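Local coordinates for protein ribonucleoside triphosphate reductase (Lactobacillus leichmannii, PDB 1L1L) that reduces ribonucleoside triphosphates to 2'-deoxyribonucleoside triphosphates as a monomeric, allosterically regulated, B12-dependent class II ribonucleotide reductase, at residues His564-Arg576 against Gln687-Arg701. Sequence-based numbering, arbitrary orientation.
Sequences HFHYGAYLIQRIR and QAPKEPIDKETYEKR
Y570 lays one ring face on the first turn of helix 695-701. K695 CA sits over the middle of the ring, 3.7 Å from its centroid and 8° off the normal, a CH-pi contact. The extended K695 chain then runs on past the phenol, with CD 3.3 Å from Y570 OH. That hydroxyl is hydrogen-bonded to D616. Y698 adds its CB, 3.7 Å from Y570 CD1; the two tyrosine rings are inclined at 39°. Two residues on, I572 CD1 meets I693 CD1 and also lies over a face of the R701 guanidinium, whose NH2 is salt-bridged to E607. On the other face of the sheet, L571 CD2 packs on P692, and K690 CB covers one face of the Y567 ring near its rim.

Strand 690-692 is an edge strand. It pairs antiparallel with 570-576 and completes a four-stranded antiparallel sheet with 603-611 and 593-596. I572 and E691 form the hydrogen-bonded pair: I572 N donates to E691 O, and E691 N returns a nearly straight bond to I572 O. R574 N to P689 O and I693 N to Y570 O extend the ladder at its two ends. Past I693, D694 N-caps the helix, its OD1 accepting from T697 N.

R574 marks the polar edge. Its chain is extended from CG to NE, which carries the guanidinium out to E691. NH1 and NH2 both donate to E691 OE1 in a salt bridge, NH2 at 3.0 Å, and the guanidinium and carboxylate planes are only 10° apart. NH1 also reaches A688 O at 2.7 Å. NE is salt-bridged to E595, so partners on several sides fix the rotation of the group.

On the face of L571 and K690, water 3 donates to both Q573 OE1 and P689 O.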
loop_
_atom_site.group_PDB
_atom_site.type_symbol
_atom_site.label_atom_id
_atom_site.label_comp_id
_atom_site.label_asym_id
_atom_site.label_seq_id
_atom_site.Cartn_x
_atom_site.Cartn_y
_atom_site.Cartn_z
ATOM N N HIS A 564 14.797 5.341 2.900
ATOM C CA HIS A 564 14.754 6.608 3.634
ATOM C C HIS A 564 15.831 6.721 4.722
ATOM O O HIS A 564 16.313 5.719 5.245
ATOM C CB HIS A 564 13.396 6.789 4.317
ATOM C CG HIS A 564 12.257 7.003 3.371
ATOM N ND1 HIS A 564 12.417 7.031 2.003
ATOM C CD2 HIS A 564 10.944 7.232 3.603
ATOM C CE1 HIS A 564 11.250 7.272 1.433
ATOM N NE2 HIS A 564 10.340 7.399 2.381
ATOM N N PHE A 565 16.180 7.954 5.062
ATOM C CA PHE A 565 17.158 8.225 6.105
ATOM C C PHE A 565 16.367 8.462 7.381
ATOM O O PHE A 565 15.151 8.639 7.341
ATOM C CB PHE A 565 17.977 9.462 5.749
ATOM C CG PHE A 565 18.935 9.241 4.617
ATOM C CD1 PHE A 565 20.207 8.715 4.858
ATOM C CD2 PHE A 565 18.563 9.519 3.304
ATOM C CE1 PHE A 565 21.090 8.470 3.808
ATOM C CE2 PHE A 565 19.444 9.275 2.244
ATOM C CZ PHE A 565 20.710 8.750 2.499
ATOM N N HIS A 566 17.048 8.460 8.518
ATOM C CA HIS A 566 16.374 8.676 9.791
ATOM C C HIS A 566 16.025 10.143 10.010
ATOM O O HIS A 566 16.730 11.040 9.540
ATOM C CB HIS A 566 17.267 8.191 10.928
ATOM C CG HIS A 566 17.362 6.704 11.024
ATOM N ND1 HIS A 566 16.326 5.922 11.490
ATOM C CD2 HIS A 566 18.364 5.850 10.702
ATOM C CE1 HIS A 566 16.686 4.651 11.452
ATOM N NE2 HIS A 566 17.917 4.580 10.976
ATOM N N TYR A 567 14.929 10.386 10.718
ATOM C CA TYR A 567 14.537 11.752 11.011
ATOM C C TYR A 567 15.597 12.410 11.891
ATOM O O TYR A 567 15.824 13.614 11.797
ATOM C CB TYR A 567 13.172 11.777 11.704
ATOM C CG TYR A 567 12.711 13.167 12.067
ATOM C CD1 TYR A 567 13.015 13.722 13.309
ATOM C CD2 TYR A 567 12.004 13.944 11.152
ATOM C CE1 TYR A 567 12.628 15.017 13.630
ATOM C CE2 TYR A 567 11.614 15.237 11.463
ATOM C CZ TYR A 567 11.928 15.767 12.704
ATOM O OH TYR A 567 11.534 17.044 13.018
ATOM N N GLY A 568 16.252 11.608 12.735
ATOM C CA GLY A 568 17.290 12.124 13.624
ATOM C C GLY A 568 18.085 11.024 14.318
ATOM O O GLY A 568 17.599 9.908 14.460
ATOM N N ALA A 569 19.300 11.336 14.758
ATOM C CA ALA A 569 20.171 10.360 15.432
ATOM C C ALA A 569 19.588 9.886 16.762
ATOM O O ALA A 569 19.515 8.686 17.037
ATOM C CB ALA A 569 21.541 10.975 15.668
ATOM N N TYR A 570 19.191 10.844 17.585
ATOM C CA TYR A 570 18.597 10.564 18.883
ATOM C C TYR A 570 17.279 11.324 18.911
ATOM O O TYR A 570 17.247 12.534 18.684
ATOM C CB TYR A 570 19.514 11.061 19.998
ATOM C CG TYR A 570 20.837 10.343 20.058
ATOM C CD1 TYR A 570 20.931 9.058 20.594
ATOM C CD2 TYR A 570 21.996 10.937 19.561
ATOM C CE1 TYR A 570 22.146 8.385 20.635
ATOM C CE2 TYR A 570 23.217 10.269 19.595
ATOM C CZ TYR A 570 23.283 8.994 20.134
ATOM O OH TYR A 570 24.489 8.323 20.163
ATOM N N LEU A 571 16.195 10.619 19.194
ATOM C CA LEU A 571 14.891 11.259 19.206
ATOM C C LEU A 571 13.965 10.724 20.280
ATOM O O LEU A 571 14.174 9.643 20.825
ATOM C CB LEU A 571 14.182 11.023 17.869
ATOM C CG LEU A 571 14.783 11.412 16.521
ATOM C CD1 LEU A 571 14.090 10.607 15.434
ATOM C CD2 LEU A 571 14.613 12.901 16.281
ATOM N N ILE A 572 12.931 11.505 20.566
ATOM C CA ILE A 572 11.884 11.081 21.473
ATOM C C ILE A 572 10.742 10.871 20.487
ATOM O O ILE A 572 10.266 11.834 19.876
ATOM C CB ILE A 572 11.438 12.177 22.459
ATOM C CG1 ILE A 572 12.498 12.408 23.536
ATOM C CG2 ILE A 572 10.108 11.775 23.091
ATOM C CD1 ILE A 572 12.835 11.185 24.360
ATOM N N GLN A 573 10.324 9.629 20.289
ATOM C CA GLN A 573 9.224 9.386 19.371
ATOM C C GLN A 573 7.953 9.206 20.169
ATOM O O GLN A 573 7.920 8.438 21.125
ATOM C CB GLN A 573 9.495 8.163 18.499
ATOM C CG GLN A 573 10.572 8.422 17.462
ATOM C CD GLN A 573 10.362 7.621 16.193
ATOM O OE1 GLN A 573 9.288 7.663 15.596
ATOM N NE2 GLN A 573 11.394 6.893 15.771
ATOM N N ARG A 574 6.916 9.948 19.786
ATOM C CA ARG A 574 5.630 9.888 20.468
ATOM C C ARG A 574 4.615 9.019 19.736
ATOM O O ARG A 574 4.360 9.205 18.540
ATOM C CB ARG A 574 5.043 11.298 20.629
ATOM C CG ARG A 574 5.834 12.198 21.549
ATOM C CD ARG A 574 5.127 13.536 21.752
ATOM N NE ARG A 574 5.742 14.287 22.834
ATOM C CZ ARG A 574 6.895 14.931 22.731
ATOM N NH1 ARG A 574 7.556 14.929 21.584
ATOM N NH2 ARG A 574 7.397 15.560 23.785
ATOM N N ILE A 575 4.029 8.077 20.466
ATOM C CA ILE A 575 3.013 7.190 19.926
ATOM C C ILE A 575 1.713 7.548 20.626
ATOM O O ILE A 575 1.663 7.621 21.853
ATOM C CB ILE A 575 3.365 5.722 20.206
ATOM C CG1 ILE A 575 4.778 5.441 19.705
ATOM C CG2 ILE A 575 2.362 4.806 19.533
ATOM C CD1 ILE A 575 4.993 5.833 18.247
ATOM N N ARG A 576 0.664 7.786 19.844
ATOM C CA ARG A 576 -0.625 8.168 20.399
ATOM C C ARG A 576 -1.557 6.986 20.623
ATOM O O ARG A 576 -1.710 6.118 19.749
ATOM C CB ARG A 576 -1.275 9.216 19.483
ATOM C CG ARG A 576 -0.283 10.326 19.149
ATOM C CD ARG A 576 -0.937 11.646 18.780
ATOM N NE ARG A 576 -1.902 11.506 17.699
ATOM C CZ ARG A 576 -2.471 12.537 17.080
ATOM N NH1 ARG A 576 -3.351 12.330 16.102
ATOM N NH2 ARG A 576 -2.146 13.778 17.428
ATOM N N GLN A 687 4.178 19.712 20.142
ATOM C CA GLN A 687 4.240 18.357 20.691
ATOM C C GLN A 687 4.587 17.421 19.529
ATOM O O GLN A 687 3.766 16.619 19.085
ATOM C CB GLN A 687 2.886 17.977 21.304
ATOM C CG GLN A 687 2.918 16.743 22.199
ATOM C CD GLN A 687 1.559 16.418 22.794
ATOM O OE1 GLN A 687 0.635 16.009 22.090
ATOM N NE2 GLN A 687 1.427 16.607 24.100
ATOM N N ALA A 688 5.822 17.536 19.051
ATOM C CA ALA A 688 6.312 16.760 17.913
ATOM C C ALA A 688 6.271 15.242 18.036
ATOM O O ALA A 688 6.664 14.684 19.060
ATOM C CB ALA A 688 7.741 17.193 17.587
ATOM N N PRO A 689 5.800 14.554 16.981
ATOM C CA PRO A 689 5.733 13.092 16.988
ATOM C C PRO A 689 7.164 12.543 17.022
ATOM O O PRO A 689 7.399 11.417 17.453
ATOM C CB PRO A 689 5.008 12.766 15.682
ATOM C CG PRO A 689 5.388 13.900 14.790
ATOM C CD PRO A 689 5.258 15.093 15.721
ATOM N N LYS A 690 8.105 13.358 16.551
ATOM C CA LYS A 690 9.522 13.013 16.550
ATOM C C LYS A 690 10.323 14.238 16.973
ATOM O O LYS A 690 10.503 15.182 16.202
ATOM C CB LYS A 690 9.977 12.539 15.167
ATOM C CG LYS A 690 9.400 11.196 14.754
ATOM C CD LYS A 690 10.021 10.708 13.452
ATOM C CE LYS A 690 9.265 9.513 12.879
ATOM N NZ LYS A 690 9.848 9.061 11.568
ATOM N N GLU A 691 10.804 14.209 18.210
ATOM C CA GLU A 691 11.572 15.311 18.781
ATOM C C GLU A 691 13.044 14.933 18.919
ATOM O O GLU A 691 13.387 13.981 19.624
ATOM C CB GLU A 691 11.002 15.652 20.156
ATOM C CG GLU A 691 11.593 16.881 20.825
ATOM C CD GLU A 691 11.055 17.070 22.235
ATOM O OE1 GLU A 691 9.885 16.705 22.473
ATOM O OE2 GLU A 691 11.794 17.586 23.103
ATOM N N PRO A 692 13.939 15.668 18.245
ATOM C CA PRO A 692 15.370 15.347 18.346
ATOM C C PRO A 692 16.007 15.737 19.689
ATOM O O PRO A 692 15.689 16.777 20.265
ATOM C CB PRO A 692 15.976 16.094 17.158
ATOM C CG PRO A 692 15.068 17.285 17.012
ATOM C CD PRO A 692 13.694 16.677 17.199
ATOM N N ILE A 693 16.901 14.883 20.183
ATOM C CA ILE A 693 17.596 15.118 21.450
ATOM C C ILE A 693 19.059 14.697 21.311
ATOM O O ILE A 693 19.417 13.979 20.374
ATOM C CB ILE A 693 16.957 14.303 22.599
ATOM C CG1 ILE A 693 16.952 12.815 22.230
ATOM C CG2 ILE A 693 15.553 14.812 22.877
ATOM C CD1 ILE A 693 16.393 11.899 23.291
ATOM N N ASP A 694 19.905 15.144 22.233
ATOM C CA ASP A 694 21.322 14.789 22.192
ATOM C C ASP A 694 21.527 13.403 22.796
ATOM O O ASP A 694 20.613 12.847 23.401
ATOM C CB ASP A 694 22.159 15.825 22.952
ATOM C CG ASP A 694 21.747 15.962 24.411
ATOM O OD1 ASP A 694 21.745 14.940 25.135
ATOM O OD2 ASP A 694 21.433 17.098 24.833
ATOM N N LYS A 695 22.724 12.846 22.638
ATOM C CA LYS A 695 22.999 11.522 23.177
ATOM C C LYS A 695 22.798 11.469 24.687
ATOM O O LYS A 695 22.205 10.525 25.206
ATOM C CB LYS A 695 24.425 11.082 22.839
ATOM C CG LYS A 695 24.715 9.647 23.272
ATOM C CD LYS A 695 26.111 9.176 22.890
ATOM C CE LYS A 695 26.301 7.707 23.251
ATOM N NZ LYS A 695 27.635 7.176 22.852
ATOM N N GLU A 696 23.287 12.486 25.388
ATOM C CA GLU A 696 23.161 12.542 26.843
ATOM C C GLU A 696 21.721 12.428 27.321
ATOM O O GLU A 696 21.435 11.702 28.276
ATOM C CB GLU A 696 23.776 13.840 27.378
ATOM C CG GLU A 696 25.232 13.697 27.806
ATOM C CD GLU A 696 25.400 13.667 29.322
ATOM O OE1 GLU A 696 24.519 13.105 30.008
ATOM O OE2 GLU A 696 26.420 14.193 29.827
ATOM N N THR A 697 20.818 13.147 26.659
ATOM C CA THR A 697 19.410 13.119 27.036
ATOM C C THR A 697 18.824 11.750 26.748
ATOM O O THR A 697 18.029 11.228 27.524
ATOM C CB THR A 697 18.594 14.164 26.262
ATOM O OG1 THR A 697 19.128 15.469 26.508
ATOM C CG2 THR A 697 17.141 14.123 26.699
ATOM N N TYR A 698 19.209 11.175 25.615
ATOM C CA TYR A 698 18.710 9.862 25.250
ATOM C C TYR A 698 19.052 8.817 26.304
ATOM O O TYR A 698 18.195 8.050 26.726
ATOM C CB TYR A 698 19.278 9.428 23.896
ATOM C CG TYR A 698 19.106 7.954 23.643
ATOM C CD1 TYR A 698 20.144 7.060 23.898
ATOM C CD2 TYR A 698 17.880 7.439 23.219
ATOM C CE1 TYR A 698 19.966 5.682 23.739
ATOM C CE2 TYR A 698 17.691 6.069 23.060
ATOM C CZ TYR A 698 18.737 5.196 23.322
ATOM O OH TYR A 698 18.546 3.839 23.171
ATOM N N GLU A 699 20.310 8.787 26.729
ATOM C CA GLU A 699 20.735 7.815 27.723
ATOM C C GLU A 699 19.972 7.995 29.032
ATOM O O GLU A 699 19.539 7.015 29.645
ATOM C CB GLU A 699 22.236 7.945 27.957
ATOM C CG GLU A 699 23.010 8.016 26.657
ATOM C CD GLU A 699 24.495 7.838 26.848
ATOM O OE1 GLU A 699 25.074 8.545 27.702
ATOM O OE2 GLU A 699 25.085 6.992 26.139
ATOM N N LYS A 700 19.796 9.245 29.453
ATOM C CA LYS A 700 19.069 9.523 30.686
ATOM C C LYS A 700 17.634 9.002 30.587
ATOM O O LYS A 700 17.164 8.261 31.454
ATOM C CB LYS A 700 19.048 11.028 30.974
ATOM C CG LYS A 700 20.400 11.622 31.335
ATOM C CD LYS A 700 20.261 13.054 31.827
ATOM C CE LYS A 700 21.599 13.627 32.272
ATOM N NZ LYS A 700 21.428 14.925 32.993
ATOM N N ARG A 701 16.951 9.388 29.515
ATOM C CA ARG A 701 15.572 8.973 29.286
ATOM C C ARG A 701 15.378 7.459 29.174
ATOM O O ARG A 701 14.457 6.905 29.768
ATOM C CB ARG A 701 15.036 9.664 28.034
ATOM C CG ARG A 701 14.887 11.162 28.205
ATOM C CD ARG A 701 13.861 11.448 29.283
ATOM N NE ARG A 701 12.551 10.950 28.884
ATOM C CZ ARG A 701 11.777 11.544 27.980
ATOM N NH1 ARG A 701 12.193 12.662 27.396
ATOM N NH2 ARG A 701 10.597 11.020 27.659
HETATM O O HOH W 1 10.325 17.987 16.075
HETATM O O HOH W 2 19.928 13.813 17.624
HETATM O O HOH W 3 6.843 8.825 15.857
#